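Local structure of histidine-containing Phosphotransfer Protein type 1, MtHPt1 (Medicago truncatula, 3US6) at residues 78-82 with 93-98; 65-71 with 107-113; 17-23 with 125-130; 6-10 with 136-140. The protein probably relays phosphoryl groups, through a phosphorylatable histidine, from cytokinin sensor histidine kinases to response regulators in plant two-component signalling. All blocks are in the same frame, centred on the assembly; numbering follows the deposited sequence.

How the contacts relate
Helix 109-142 ties three of the four contacts together: contact 2 lies at its start, contact 3 near its middle and contact 4 toward its end. The centres of contacts 2 and 4 are about 43 Å apart. Contact 1 joins the two helices that precede this long one and holds His79, the predicted phosphorylation site. Its centre is about 16 Å from that of contact 2 and about 15 Å from that of contact 3, which it touches through Val93 CG2 and Val126 CG1 (3.9 Å). Contacts 3 and 4, about 16 Å apart between centres, both join helix 3-19 or its end to helix 109-142. Contacts 1, 2 and 3 are nested within the loop closed by contact 4.

Contact 1: residues 78-82 with 93-98; sequences VHQFK and VKNSCV
Two antiparallel neighbours of the HPt helix bundle meet here, the consecutive helices 71-88 and 91-106. The segment axes approach to 8.9 Å at a signed crossing angle of -154°, and the closest CA atoms are those of Lys82 and Lys94, 4.8 Å apart. A central bump is Cys97 (chi1 m). Its small thiol, suited to so close an approach, fits the hollow between Val78, Phe81 and Lys82, with SG 3.7 Å from Lys82 N and, in an oblique sulfur-aromatic contact, 4.5 Å from the Phe81 ring centroid. Val78 (t) fills the space beside it, CG1 to Cys97 CB 3.8 Å. Phe81 (t) leaves its helix sideways and swings its ring under Val93, whose CG1 sits over one face, 4.1 Å from the centroid, as a CH-pi contact; Leu57 of helix 41-64 and Val119 of helix 109-142 also touch the Phe81 side chain. His79, the predicted phosphohistidine, unmodified here, has its CA-CB bond directed away from segment 93-98; its side chain touches Arg101 but is exposed, consistent with access by partner proteins. Outermost, Lys82 and Lys94 pair their aliphatic stems (CG to CG 4.0 Å), and Lys82 CE rests 3.4 Å from Val98 CG2.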
loop_
_atom_site.group_PDB
_atom_site.type_symbol
_atom_site.label_atom_id
_atom_site.label_comp_id
_atom_site.label_asym_id
_atom_site.label_seq_id
_atom_site.Cartn_x
_atom_site.Cartn_y
_atom_site.Cartn_z
ATOM N N VAL A 78 -9.148 -0.027 11.281
ATOM C CA VAL A 78 -8.960 0.820 10.108
ATOM C C VAL A 78 -7.942 1.887 10.367
ATOM O O VAL A 78 -7.101 2.253 9.487
ATOM C CB VAL A 78 -10.296 1.430 9.658
ATOM C CG1 VAL A 78 -10.091 2.449 8.510
ATOM C CG2 VAL A 78 -11.196 0.342 9.274
ATOM N N HIS A 79 -8.007 2.447 11.555
ATOM C CA HIS A 79 -7.068 3.503 11.934
ATOM C C HIS A 79 -5.616 2.974 11.899
ATOM O O HIS A 79 -4.696 3.605 11.406
ATOM C CB HIS A 79 -7.400 4.055 13.305
ATOM C CG HIS A 79 -6.533 5.205 13.708
ATOM N ND1 HIS A 79 -5.716 5.171 14.812
ATOM C CD2 HIS A 79 -6.344 6.416 13.132
ATOM C CE1 HIS A 79 -5.067 6.317 14.908
ATOM N NE2 HIS A 79 -5.447 7.096 13.912
ATOM N N GLN A 80 -5.431 1.757 12.398
ATOM C CA GLN A 80 -4.125 1.126 12.363
ATOM C C GLN A 80 -3.635 0.971 10.922
ATOM O O GLN A 80 -2.513 1.295 10.621
ATOM C CB GLN A 80 -4.144 -0.222 13.087
ATOM C CG GLN A 80 -2.825 -0.947 12.967
ATOM C CD GLN A 80 -2.849 -2.273 13.689
ATOM O OE1 GLN A 80 -3.330 -2.361 14.816
ATOM N NE2 GLN A 80 -2.350 -3.319 13.032
ATOM N N PHE A 81 -4.531 0.516 10.035
ATOM C CA PHE A 81 -4.194 0.349 8.603
ATOM C C PHE A 81 -3.957 1.664 7.906
ATOM O O PHE A 81 -3.111 1.734 7.014
ATOM C CB PHE A 81 -5.403 -0.350 7.962
ATOM C CG PHE A 81 -5.170 -0.944 6.566
ATOM C CD1 PHE A 81 -3.916 -1.280 6.121
ATOM C CD2 PHE A 81 -6.202 -1.233 5.780
ATOM C CE1 PHE A 81 -3.769 -1.844 4.840
ATOM C CE2 PHE A 81 -6.018 -1.822 4.534
ATOM C CZ PHE A 81 -4.808 -2.109 4.097
ATOM N N LYS A 82 -4.680 2.703 8.286
ATOM C CA LYS A 82 -4.386 4.024 7.776
ATOM C C LYS A 82 -2.915 4.417 8.018
ATOM O O LYS A 82 -2.228 4.922 7.115
ATOM C CB LYS A 82 -5.331 5.030 8.434
ATOM C CG LYS A 82 -5.257 6.427 7.842
ATOM C CD LYS A 82 -6.183 7.417 8.595
ATOM C CE LYS A 82 -5.720 8.860 8.405
ATOM N NZ LYS A 82 -4.347 9.040 8.977
ATOM N N VAL A 93 -4.676 3.805 -0.526
ATOM C CA VAL A 93 -5.131 2.966 0.576
ATOM C C VAL A 93 -5.413 3.851 1.799
ATOM O O VAL A 93 -6.483 3.744 2.412
ATOM C CB VAL A 93 -4.073 1.888 0.965
ATOM C CG1 VAL A 93 -4.539 1.122 2.207
ATOM C CG2 VAL A 93 -3.859 0.965 -0.250
ATOM N N LYS A 94 -4.491 4.746 2.125
ATOM C CA LYS A 94 -4.703 5.687 3.258
ATOM C C LYS A 94 -5.997 6.461 3.101
ATOM O O LYS A 94 -6.789 6.571 4.036
ATOM C CB LYS A 94 -3.516 6.628 3.349
ATOM C CG LYS A 94 -3.554 7.618 4.468
ATOM C CD LYS A 94 -2.664 8.766 4.227
ATOM C CE LYS A 94 -2.719 9.728 5.406
ATOM N NZ LYS A 94 -1.988 11.023 5.130
ATOM N N ASN A 95 -6.222 7.005 1.905
ATOM C CA ASN A 95 -7.408 7.861 1.696
ATOM C C ASN A 95 -8.650 7.022 1.820
ATOM O O ASN A 95 -9.704 7.513 2.284
ATOM C CB ASN A 95 -7.316 8.499 0.342
ATOM C CG ASN A 95 -6.310 9.564 0.272
ATOM O OD1 ASN A 95 -5.790 10.016 1.295
ATOM N ND2 ASN A 95 -5.977 9.982 -0.947
ATOM N N SER A 96 -8.627 5.782 1.331
ATOM C CA SER A 96 -9.787 4.869 1.505
ATOM C C SER A 96 -10.070 4.596 2.965
ATOM O O SER A 96 -11.183 4.508 3.357
ATOM C CB SER A 96 -9.684 3.530 0.774
ATOM O OG SER A 96 -9.697 3.690 -0.603
ATOM N N CYS A 97 -9.023 4.446 3.763
ATOM C CA CYS A 97 -9.182 4.274 5.206
ATOM C C CYS A 97 -9.790 5.509 5.865
ATOM O O CYS A 97 -10.628 5.381 6.737
ATOM C CB CYS A 97 -7.825 3.970 5.852
ATOM S SG CYS A 97 -7.172 2.353 5.523
ATOM N N VAL A 98 -9.364 6.697 5.443
ATOM C CA VAL A 98 -10.014 7.941 5.906
ATOM C C VAL A 98 -11.498 7.984 5.624
ATOM O O VAL A 98 -12.317 8.301 6.504
ATOM C CB VAL A 98 -9.337 9.186 5.312
ATOM C CG1 VAL A 98 -10.072 10.443 5.751
ATOM C CG2 VAL A 98 -7.857 9.235 5.757
#

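Contact 2: residues 65-71 with 107-113; sequences DQQSIDF and QNIDACR
Phe71, starting helix 71-88, and Ile69 of the preceding loop pack on Ile109 and Cys112 of helix 109-142 at one end of the HPt bundle. CA atoms pair Phe71-Gln107 (6.7 Å), Ile69-Ile109 (7.0 Å) and Asp65-Arg113 (7.0 Å). Phe71 (chi1 m) lays a face on Gln107, whose CA is 3.7 Å from the centroid (CH-pi). Its edge meets Ile109 (CZ to CG1 3.9 Å) and Cys112 (CE1 to SG 4.0 Å). Ile69 (m, t) extends CD1 to 4.0 Å from Ile109 CG1. Gln107 (positive phi) is C' of the Schellman motif ending helix 91-106; Asn108 then N-caps the next helix, OD1 accepting from Ala111 N at 2.9 Å. Asp70 likewise N-caps helix 71-88, through Lys73 N. At the polar edge extended Arg113 donates from NE to Val64 O and more weakly from NH2 to Gln66 O (2.8 Å); a long salt bridge, Asp65 OD1 to Arg113 NE 3.8 Å, acts by charge alone, OD1 lying off the guanidinium plane. Arginine thus serves the loop chiefly through backbone carbonyls.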
loop_
_atom_site.group_PDB
_atom_site.type_symbol
_atom_site.label_atom_id
_atom_site.label_comp_id
_atom_site.label_asym_id
_atom_site.label_seq_id
_atom_site.Cartn_x
_atom_site.Cartn_y
_atom_site.Cartn_z
ATOM N N ASP A 65 -19.215 -7.637 8.078
ATOM C CA ASP A 65 -20.239 -8.424 7.400
ATOM C C ASP A 65 -21.083 -9.171 8.405
ATOM O O ASP A 65 -21.544 -10.239 8.165
ATOM C CB ASP A 65 -19.634 -9.377 6.380
ATOM C CG ASP A 65 -19.182 -8.658 5.114
ATOM O OD1 ASP A 65 -19.685 -7.569 4.825
ATOM O OD2 ASP A 65 -18.297 -9.184 4.447
ATOM N N GLN A 66 -21.167 -8.621 9.588
ATOM C CA GLN A 66 -22.090 -9.042 10.619
ATOM C C GLN A 66 -23.360 -8.157 10.676
ATOM O O GLN A 66 -23.252 -7.040 10.289
ATOM C CB GLN A 66 -21.360 -9.054 11.971
ATOM C CG GLN A 66 -20.025 -9.833 12.027
ATOM C CD GLN A 66 -20.080 -11.331 11.647
ATOM O OE1 GLN A 66 -20.734 -12.104 12.338
ATOM N NE2 GLN A 66 -19.332 -11.747 10.593
ATOM N N GLN A 67 -24.500 -8.628 11.154
ATOM C CA GLN A 67 -25.772 -7.872 11.173
ATOM C C GLN A 67 -25.570 -6.577 11.915
ATOM O O GLN A 67 -26.061 -5.494 11.512
ATOM C CB GLN A 67 -26.860 -8.712 11.868
ATOM C CG GLN A 67 -28.312 -8.317 11.691
ATOM C CD GLN A 67 -29.238 -9.254 12.519
ATOM O OE1 GLN A 67 -28.999 -9.460 13.724
ATOM N NE2 GLN A 67 -30.269 -9.847 11.865
ATOM N N SER A 68 -24.859 -6.645 13.046
ATOM C CA SER A 68 -24.527 -5.476 13.842
ATOM C C SER A 68 -23.028 -5.330 13.855
ATOM O O SER A 68 -22.317 -6.237 14.254
ATOM C CB SER A 68 -25.041 -5.630 15.268
ATOM O OG SER A 68 -24.663 -4.515 16.063
ATOM N N ILE A 69 -22.534 -4.215 13.391
ATOM C CA ILE A 69 -21.090 -3.974 13.352
ATOM C C ILE A 69 -20.614 -3.352 14.660
ATOM O O ILE A 69 -21.235 -2.389 15.164
ATOM C CB ILE A 69 -20.701 -3.039 12.230
ATOM C CG1 ILE A 69 -21.074 -3.657 10.906
ATOM C CG2 ILE A 69 -19.201 -2.799 12.305
ATOM C CD1 ILE A 69 -20.711 -2.788 9.666
ATOM N N ASP A 70 -19.515 -3.857 15.222
ATOM C CA ASP A 70 -18.848 -3.219 16.349
ATOM C C ASP A 70 -18.003 -2.084 15.777
ATOM O O ASP A 70 -16.840 -2.286 15.373
ATOM C CB ASP A 70 -17.921 -4.205 17.033
ATOM C CG ASP A 70 -17.294 -3.646 18.295
ATOM O OD1 ASP A 70 -17.116 -2.400 18.444
ATOM O OD2 ASP A 70 -16.993 -4.503 19.153
ATOM N N PHE A 71 -18.593 -0.889 15.668
ATOM C CA PHE A 71 -17.946 0.228 14.978
ATOM C C PHE A 71 -16.675 0.705 15.666
ATOM O O PHE A 71 -15.775 1.219 15.021
ATOM C CB PHE A 71 -18.929 1.429 14.817
ATOM C CG PHE A 71 -20.072 1.150 13.900
ATOM C CD1 PHE A 71 -19.886 1.065 12.556
ATOM C CD2 PHE A 71 -21.348 0.940 14.416
ATOM C CE1 PHE A 71 -20.900 0.803 11.707
ATOM C CE2 PHE A 71 -22.404 0.642 13.549
ATOM C CZ PHE A 71 -22.176 0.561 12.220
ATOM N N GLN A 107 -21.823 5.435 11.523
ATOM C CA GLN A 107 -22.429 4.152 11.873
ATOM C C GLN A 107 -23.367 3.614 10.777
ATOM O O GLN A 107 -24.437 3.091 11.035
ATOM C CB GLN A 107 -23.041 4.191 13.260
ATOM C CG GLN A 107 -21.971 4.559 14.256
ATOM C CD GLN A 107 -22.487 4.492 15.683
ATOM O OE1 GLN A 107 -23.606 4.117 15.916
ATOM N NE2 GLN A 107 -21.644 4.844 16.634
ATOM N N ASN A 108 -22.885 3.720 9.552
ATOM C CA ASN A 108 -23.611 3.387 8.355
ATOM C C ASN A 108 -23.117 2.022 7.897
ATOM O O ASN A 108 -22.061 1.927 7.336
ATOM C CB ASN A 108 -23.318 4.470 7.305
ATOM C CG ASN A 108 -24.050 4.277 6.005
ATOM O OD1 ASN A 108 -24.378 3.194 5.612
ATOM N ND2 ASN A 108 -24.254 5.367 5.313
ATOM N N ILE A 109 -23.878 0.982 8.184
ATOM C CA ILE A 109 -23.407 -0.383 7.866
ATOM C C ILE A 109 -23.078 -0.554 6.411
ATOM O O ILE A 109 -21.999 -1.022 6.043
ATOM C CB ILE A 109 -24.471 -1.429 8.329
ATOM C CG1 ILE A 109 -24.463 -1.472 9.861
ATOM C CG2 ILE A 109 -24.270 -2.747 7.652
ATOM C CD1 ILE A 109 -25.165 -2.598 10.491
ATOM N N ASP A 110 -24.019 -0.200 5.522
ATOM C CA ASP A 110 -23.776 -0.426 4.131
ATOM C C ASP A 110 -22.595 0.376 3.629
ATOM O O ASP A 110 -21.826 -0.136 2.825
ATOM C CB ASP A 110 -25.016 -0.061 3.295
ATOM C CG ASP A 110 -26.152 -1.071 3.422
ATOM O OD1 ASP A 110 -25.948 -2.171 3.970
ATOM O OD2 ASP A 110 -27.284 -0.732 2.999
ATOM N N ALA A 111 -22.458 1.625 4.046
ATOM C CA ALA A 111 -21.325 2.385 3.573
ATOM C C ALA A 111 -19.999 1.818 4.112
ATOM O O ALA A 111 -18.985 1.815 3.438
ATOM C CB ALA A 111 -21.429 3.843 4.036
ATOM N N CYS A 112 -19.995 1.338 5.343
ATOM C CA CYS A 112 -18.812 0.622 5.827
ATOM C C CYS A 112 -18.466 -0.589 4.984
ATOM O O CYS A 112 -17.285 -0.810 4.693
ATOM C CB CYS A 112 -18.963 0.180 7.264
ATOM S SG CYS A 112 -18.817 1.562 8.437
ATOM N N ARG A 113 -19.486 -1.360 4.576
ATOM C CA ARG A 113 -19.213 -2.533 3.775
ATOM C C ARG A 113 -18.615 -2.159 2.402
ATOM O O ARG A 113 -17.641 -2.740 1.939
ATOM C CB ARG A 113 -20.473 -3.362 3.622
ATOM C CG ARG A 113 -20.792 -4.041 4.928
ATOM C CD ARG A 113 -22.126 -4.763 4.848
ATOM N NE ARG A 113 -22.465 -5.362 6.125
ATOM C CZ ARG A 113 -23.654 -5.847 6.439
ATOM N NH1 ARG A 113 -24.633 -5.895 5.551
ATOM N NH2 ARG A 113 -23.890 -6.322 7.631
#

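Contact 3: residues 17-23 with 125-130; sequences MFMEGFL and LVKNKL
Met17, late in helix 3-19, points at helix 109-142 and extends CE to 3.5 Å from Lys129 CB and 4.2 Å from Leu130 CD2; its flexible, unbranched chain spans a CA-to-CA separation of 8.0 Å from Lys129. Glu20, its CA-CB bond toward segment 125-130, has OE1 4.1 Å from Lys129 NZ, beyond a salt bridge. Two waters bridge them, each donating to Glu20 OE1 (2.8 and 2.6 Å) and accepting from Lys129 NZ (2.9 and 3.0 Å). Gly21, at phi 92°, closes the helix in a Schellman motif (Gly21 N to Phe18 O 3.2 Å; Phe22 N to Met17 O 2.9 Å, weak), a conformation a side chain would crowd, after which Phe22 and Leu23 pack on helix 109-142 of the HPt bundle. Phe22 (chi1 m), CA 6.2 Å from Val126 CA, has Lys129 CE over one ring face (CH-pi, 3.6 Å to the centroid) and Leu125 CD1 at the edge, 3.8 Å from Phe22 CE1. Leu23 CD2 lies 4.2 Å from Val126 CG2 and 4.3 Å from Leu130 CD2.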
loop_
_atom_site.group_PDB
_atom_site.type_symbol
_atom_site.label_atom_id
_atom_site.label_comp_id
_atom_site.label_asym_id
_atom_site.label_seq_id
_atom_site.Cartn_x
_atom_site.Cartn_y
_atom_site.Cartn_z
ATOM N N MET A 17 2.683 5.291 -11.097
ATOM C CA MET A 17 2.188 5.025 -9.729
ATOM C C MET A 17 2.029 6.315 -8.974
ATOM O O MET A 17 1.077 6.486 -8.230
ATOM C CB MET A 17 3.114 4.043 -9.004
ATOM C CG MET A 17 3.066 2.638 -9.579
ATOM S SD MET A 17 4.115 1.457 -8.733
ATOM C CE MET A 17 3.186 1.277 -7.232
ATOM N N PHE A 18 2.987 7.248 -9.103
ATOM C CA PHE A 18 2.867 8.525 -8.415
ATOM C C PHE A 18 1.738 9.346 -9.055
ATOM O O PHE A 18 0.958 9.986 -8.338
ATOM C CB PHE A 18 4.204 9.327 -8.394
ATOM C CG PHE A 18 5.177 8.844 -7.385
ATOM C CD1 PHE A 18 5.172 9.390 -6.121
ATOM C CD2 PHE A 18 6.002 7.824 -7.633
ATOM C CE1 PHE A 18 6.044 8.939 -5.165
ATOM C CE2 PHE A 18 6.909 7.387 -6.657
ATOM C CZ PHE A 18 6.899 7.921 -5.459
ATOM N N MET A 19 1.645 9.381 -10.383
ATOM C CA MET A 19 0.699 10.269 -11.037
ATOM C C MET A 19 -0.727 9.831 -10.746
ATOM O O MET A 19 -1.607 10.685 -10.616
ATOM C CB MET A 19 0.936 10.286 -12.539
ATOM C CG MET A 19 2.132 11.096 -12.846
ATOM S SD MET A 19 2.636 11.124 -14.596
ATOM C CE MET A 19 1.281 12.074 -15.284
ATOM N N GLU A 20 -0.947 8.544 -10.613
ATOM C CA GLU A 20 -2.273 7.969 -10.383
ATOM C C GLU A 20 -2.619 7.928 -8.892
ATOM O O GLU A 20 -3.722 7.547 -8.567
ATOM C CB GLU A 20 -2.396 6.597 -10.995
ATOM C CG GLU A 20 -2.278 6.700 -12.532
ATOM C CD GLU A 20 -2.128 5.388 -13.253
ATOM O OE1 GLU A 20 -2.111 4.300 -12.659
ATOM O OE2 GLU A 20 -2.125 5.439 -14.507
ATOM N N GLY A 21 -1.673 8.266 -8.011
ATOM C CA GLY A 21 -1.944 8.344 -6.597
ATOM C C GLY A 21 -1.684 7.094 -5.819
ATOM O O GLY A 21 -1.985 7.108 -4.640
ATOM N N PHE A 22 -1.131 6.052 -6.434
ATOM C CA PHE A 22 -0.862 4.842 -5.727
ATOM C C PHE A 22 0.255 4.985 -4.697
ATOM O O PHE A 22 0.221 4.339 -3.650
ATOM C CB PHE A 22 -0.557 3.698 -6.644
ATOM C CG PHE A 22 -1.767 3.288 -7.443
ATOM C CD1 PHE A 22 -2.788 2.557 -6.850
ATOM C CD2 PHE A 22 -1.926 3.678 -8.752
ATOM C CE1 PHE A 22 -3.963 2.243 -7.579
ATOM C CE2 PHE A 22 -3.053 3.330 -9.506
ATOM C CZ PHE A 22 -4.103 2.640 -8.869
ATOM N N LEU A 23 1.258 5.843 -5.009
ATOM C CA LEU A 23 2.375 6.149 -4.122
ATOM C C LEU A 23 2.478 7.660 -3.977
ATOM O O LEU A 23 2.144 8.413 -4.905
ATOM C CB LEU A 23 3.674 5.601 -4.645
ATOM C CG LEU A 23 3.766 4.124 -4.810
ATOM C CD1 LEU A 23 5.078 3.808 -5.511
ATOM C CD2 LEU A 23 3.636 3.404 -3.514
ATOM N N LEU A 125 -4.437 -3.493 -5.437
ATOM C CA LEU A 125 -3.855 -2.774 -6.569
ATOM C C LEU A 125 -2.427 -2.393 -6.257
ATOM O O LEU A 125 -1.515 -2.607 -7.071
ATOM C CB LEU A 125 -4.654 -1.513 -6.940
ATOM C CG LEU A 125 -5.998 -1.762 -7.653
ATOM C CD1 LEU A 125 -6.702 -0.435 -7.855
ATOM C CD2 LEU A 125 -5.844 -2.554 -8.951
ATOM N N VAL A 126 -2.179 -1.731 -5.144
ATOM C CA VAL A 126 -0.844 -1.273 -4.859
ATOM C C VAL A 126 0.076 -2.452 -4.521
ATOM O O VAL A 126 1.268 -2.361 -4.839
ATOM C CB VAL A 126 -0.814 -0.150 -3.784
ATOM C CG1 VAL A 126 -1.058 -0.661 -2.389
ATOM C CG2 VAL A 126 0.467 0.642 -3.872
ATOM N N LYS A 127 -0.433 -3.525 -3.894
ATOM C CA LYS A 127 0.405 -4.688 -3.659
ATOM C C LYS A 127 0.910 -5.220 -4.983
ATOM O O LYS A 127 2.120 -5.472 -5.106
ATOM C CB LYS A 127 -0.362 -5.756 -2.909
ATOM C CG LYS A 127 0.369 -7.080 -2.778
ATOM C CD LYS A 127 -0.448 -8.118 -2.041
ATOM C CE LYS A 127 0.439 -9.333 -1.728
ATOM N NZ LYS A 127 -0.403 -10.549 -1.586
ATOM N N ASN A 128 0.016 -5.484 -5.907
ATOM C CA ASN A 128 0.402 -6.013 -7.189
ATOM C C ASN A 128 1.402 -5.081 -7.888
ATOM O O ASN A 128 2.407 -5.567 -8.427
ATOM C CB ASN A 128 -0.781 -6.364 -8.041
ATOM C CG ASN A 128 -1.392 -7.672 -7.606
ATOM O OD1 ASN A 128 -0.943 -8.744 -7.990
ATOM N ND2 ASN A 128 -2.456 -7.567 -6.822
ATOM N N LYS A 129 1.147 -3.782 -7.897
ATOM C CA LYS A 129 2.013 -2.853 -8.617
ATOM C C LYS A 129 3.398 -2.839 -7.936
ATOM O O LYS A 129 4.463 -2.747 -8.605
ATOM C CB LYS A 129 1.424 -1.445 -8.644
ATOM C CG LYS A 129 0.197 -1.347 -9.525
ATOM C CD LYS A 129 -0.480 -0.011 -9.332
ATOM C CE LYS A 129 -1.668 0.255 -10.267
ATOM N NZ LYS A 129 -1.246 0.411 -11.639
ATOM N N LEU A 130 3.442 -2.844 -6.598
ATOM C CA LEU A 130 4.706 -2.883 -5.876
ATOM C C LEU A 130 5.504 -4.143 -6.181
ATOM O O LEU A 130 6.733 -4.093 -6.327
ATOM C CB LEU A 130 4.519 -2.731 -4.371
ATOM C CG LEU A 130 4.213 -1.309 -3.903
ATOM C CD1 LEU A 130 3.828 -1.267 -2.479
ATOM C CD2 LEU A 130 5.431 -0.420 -4.106
HETATM O O HOH W 1 0.154 2.941 -11.678
HETATM O O HOH W 2 -3.300 1.978 -13.082
#

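Contact 4: residues 6-10 with 136-140; sequences MRRQW and LEQQI
Met6 lies against Ile140, with CB 3.6 Å from Ile140 CG1, and its thioether runs on across the next residue back, SD reaching 3.7 Å from Gln139 CB. Both segments are helical, one early in helix 3-19, the other late in helix 109-142. They run antiparallel, axes 9.9 Å apart at closest approach with a signed crossing angle of -154°, and the contact joins the first and last helices of the chain. The register pairs Met6 with Ile140 (CA to CA 6.3 Å) and Trp10 with Leu136 (6.9 Å). Leu136 (chi1 t, chi2 p) projects between Met6 and Trp10: CD1 is 4.0 Å from Met6 CB, and CD2 is 3.7 Å from Trp10 CB. Ile140 (m, t) fills the space alongside, CD1 to Trp10 CB 3.9 Å. One turn back from Ile140, Glu137 OE2 accepts a hydrogen bond from Trp10 NE1 (2.9 Å; Trp10 chi1 t). Ile147 and Pro148 of the C-terminal tail also touch Trp10, and Arg7 bonds through NE to Ser146 O in the same tail. Tryptophan suits this place because its large apolar surface can be buried while NE1 is satisfied; the bond to a carboxylate is consistent with a defined indole orientation.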
loop_
_atom_site.group_PDB
_atom_site.type_symbol
_atom_site.label_atom_id
_atom_site.label_comp_id
_atom_site.label_asym_id
_atom_site.label_seq_id
_atom_site.Cartn_x
_atom_site.Cartn_y
_atom_site.Cartn_z
ATOM N N MET A 6 15.320 -1.501 -19.238
ATOM C CA MET A 6 14.679 -1.810 -17.982
ATOM C C MET A 6 14.630 -0.572 -17.134
ATOM O O MET A 6 13.663 -0.341 -16.401
ATOM C CB MET A 6 15.395 -2.916 -17.216
ATOM C CG MET A 6 15.129 -4.253 -17.797
ATOM S SD MET A 6 15.645 -5.659 -16.794
ATOM C CE MET A 6 17.319 -5.447 -16.998
ATOM N N ARG A 7 15.710 0.184 -17.111
ATOM C CA ARG A 7 15.712 1.435 -16.334
ATOM C C ARG A 7 14.646 2.418 -16.817
ATOM O O ARG A 7 13.961 3.021 -16.011
ATOM C CB ARG A 7 17.091 2.074 -16.323
ATOM C CG ARG A 7 18.096 1.231 -15.525
ATOM C CD ARG A 7 19.534 1.625 -15.745
ATOM N NE ARG A 7 19.825 2.683 -14.814
ATOM C CZ ARG A 7 19.787 3.959 -15.131
ATOM N NH1 ARG A 7 19.512 4.332 -16.379
ATOM N NH2 ARG A 7 20.039 4.840 -14.193
ATOM N N ARG A 8 14.515 2.571 -18.111
ATOM C CA ARG A 8 13.468 3.461 -18.653
ATOM C C ARG A 8 12.073 2.949 -18.287
ATOM O O ARG A 8 11.191 3.739 -17.904
ATOM C CB ARG A 8 13.609 3.610 -20.166
ATOM C CG ARG A 8 14.834 4.414 -20.627
ATOM C CD ARG A 8 14.835 4.653 -22.178
ATOM N NE ARG A 8 15.015 3.426 -22.962
ATOM C CZ ARG A 8 16.195 2.877 -23.236
ATOM N NH1 ARG A 8 17.310 3.439 -22.781
ATOM N NH2 ARG A 8 16.263 1.759 -23.956
ATOM N N GLN A 9 11.856 1.641 -18.325
ATOM C CA GLN A 9 10.595 1.062 -17.912
ATOM C C GLN A 9 10.263 1.328 -16.458
ATOM O O GLN A 9 9.142 1.568 -16.139
ATOM C CB GLN A 9 10.610 -0.439 -18.128
ATOM C CG GLN A 9 10.713 -0.847 -19.552
ATOM C CD GLN A 9 10.832 -2.350 -19.696
ATOM O OE1 GLN A 9 11.521 -3.005 -18.961
ATOM N NE2 GLN A 9 10.149 -2.874 -20.648
ATOM N N TRP A 10 11.265 1.273 -15.609
ATOM C CA TRP A 10 11.105 1.584 -14.195
ATOM C C TRP A 10 10.690 3.011 -13.985
ATOM O O TRP A 10 9.738 3.279 -13.254
ATOM C CB TRP A 10 12.438 1.303 -13.420
ATOM C CG TRP A 10 12.398 1.526 -11.904
ATOM C CD1 TRP A 10 12.099 0.618 -10.966
ATOM C CD2 TRP A 10 12.599 2.784 -11.206
ATOM N NE1 TRP A 10 12.117 1.206 -9.709
ATOM C CE2 TRP A 10 12.373 2.538 -9.850
ATOM C CE3 TRP A 10 12.909 4.083 -11.618
ATOM C CZ2 TRP A 10 12.541 3.518 -8.885
ATOM C CZ3 TRP A 10 13.022 5.055 -10.680
ATOM C CH2 TRP A 10 12.849 4.780 -9.334
ATOM N N LEU A 136 11.136 -5.703 -11.091
ATOM C CA LEU A 136 11.892 -4.984 -12.115
ATOM C C LEU A 136 13.221 -4.478 -11.519
ATOM O O LEU A 136 14.289 -4.612 -12.104
ATOM C CB LEU A 136 11.088 -3.820 -12.669
ATOM C CG LEU A 136 11.781 -3.010 -13.768
ATOM C CD1 LEU A 136 12.207 -3.883 -14.914
ATOM C CD2 LEU A 136 10.817 -1.945 -14.253
ATOM N N GLU A 137 13.164 -3.902 -10.316
ATOM C CA GLU A 137 14.362 -3.483 -9.631
ATOM C C GLU A 137 15.349 -4.655 -9.472
ATOM O O GLU A 137 16.542 -4.482 -9.650
ATOM C CB GLU A 137 14.066 -2.904 -8.257
ATOM C CG GLU A 137 13.349 -1.586 -8.343
ATOM C CD GLU A 137 13.126 -0.870 -7.003
ATOM O OE1 GLU A 137 13.705 -1.261 -5.958
ATOM O OE2 GLU A 137 12.368 0.164 -7.011
ATOM N N GLN A 138 14.853 -5.804 -9.023
ATOM C CA GLN A 138 15.731 -6.953 -8.851
ATOM C C GLN A 138 16.395 -7.327 -10.170
ATOM O O GLN A 138 17.573 -7.692 -10.238
ATOM C CB GLN A 138 14.970 -8.166 -8.302
ATOM C CG GLN A 138 14.380 -8.020 -6.933
ATOM C CD GLN A 138 15.334 -8.121 -5.750
ATOM O OE1 GLN A 138 14.906 -7.884 -4.609
ATOM N NE2 GLN A 138 16.586 -8.529 -5.981
ATOM N N GLN A 139 15.644 -7.229 -11.268
ATOM C CA GLN A 139 16.212 -7.532 -12.591
ATOM C C GLN A 139 17.289 -6.525 -13.013
ATOM O O GLN A 139 18.378 -6.904 -13.481
ATOM C CB GLN A 139 15.122 -7.618 -13.659
ATOM C CG GLN A 139 14.188 -8.746 -13.438
ATOM C CD GLN A 139 12.806 -8.605 -14.128
ATOM O OE1 GLN A 139 12.513 -7.618 -14.832
ATOM N NE2 GLN A 139 11.933 -9.553 -13.842
ATOM N N ILE A 140 17.019 -5.265 -12.806
ATOM C CA ILE A 140 17.981 -4.205 -13.120
ATOM C C ILE A 140 19.301 -4.469 -12.375
ATOM O O ILE A 140 20.382 -4.404 -12.961
ATOM C CB ILE A 140 17.437 -2.790 -12.762
ATOM C CG1 ILE A 140 16.309 -2.426 -13.743
ATOM C CG2 ILE A 140 18.545 -1.739 -12.865
ATOM C CD1 ILE A 140 15.416 -1.257 -13.291
#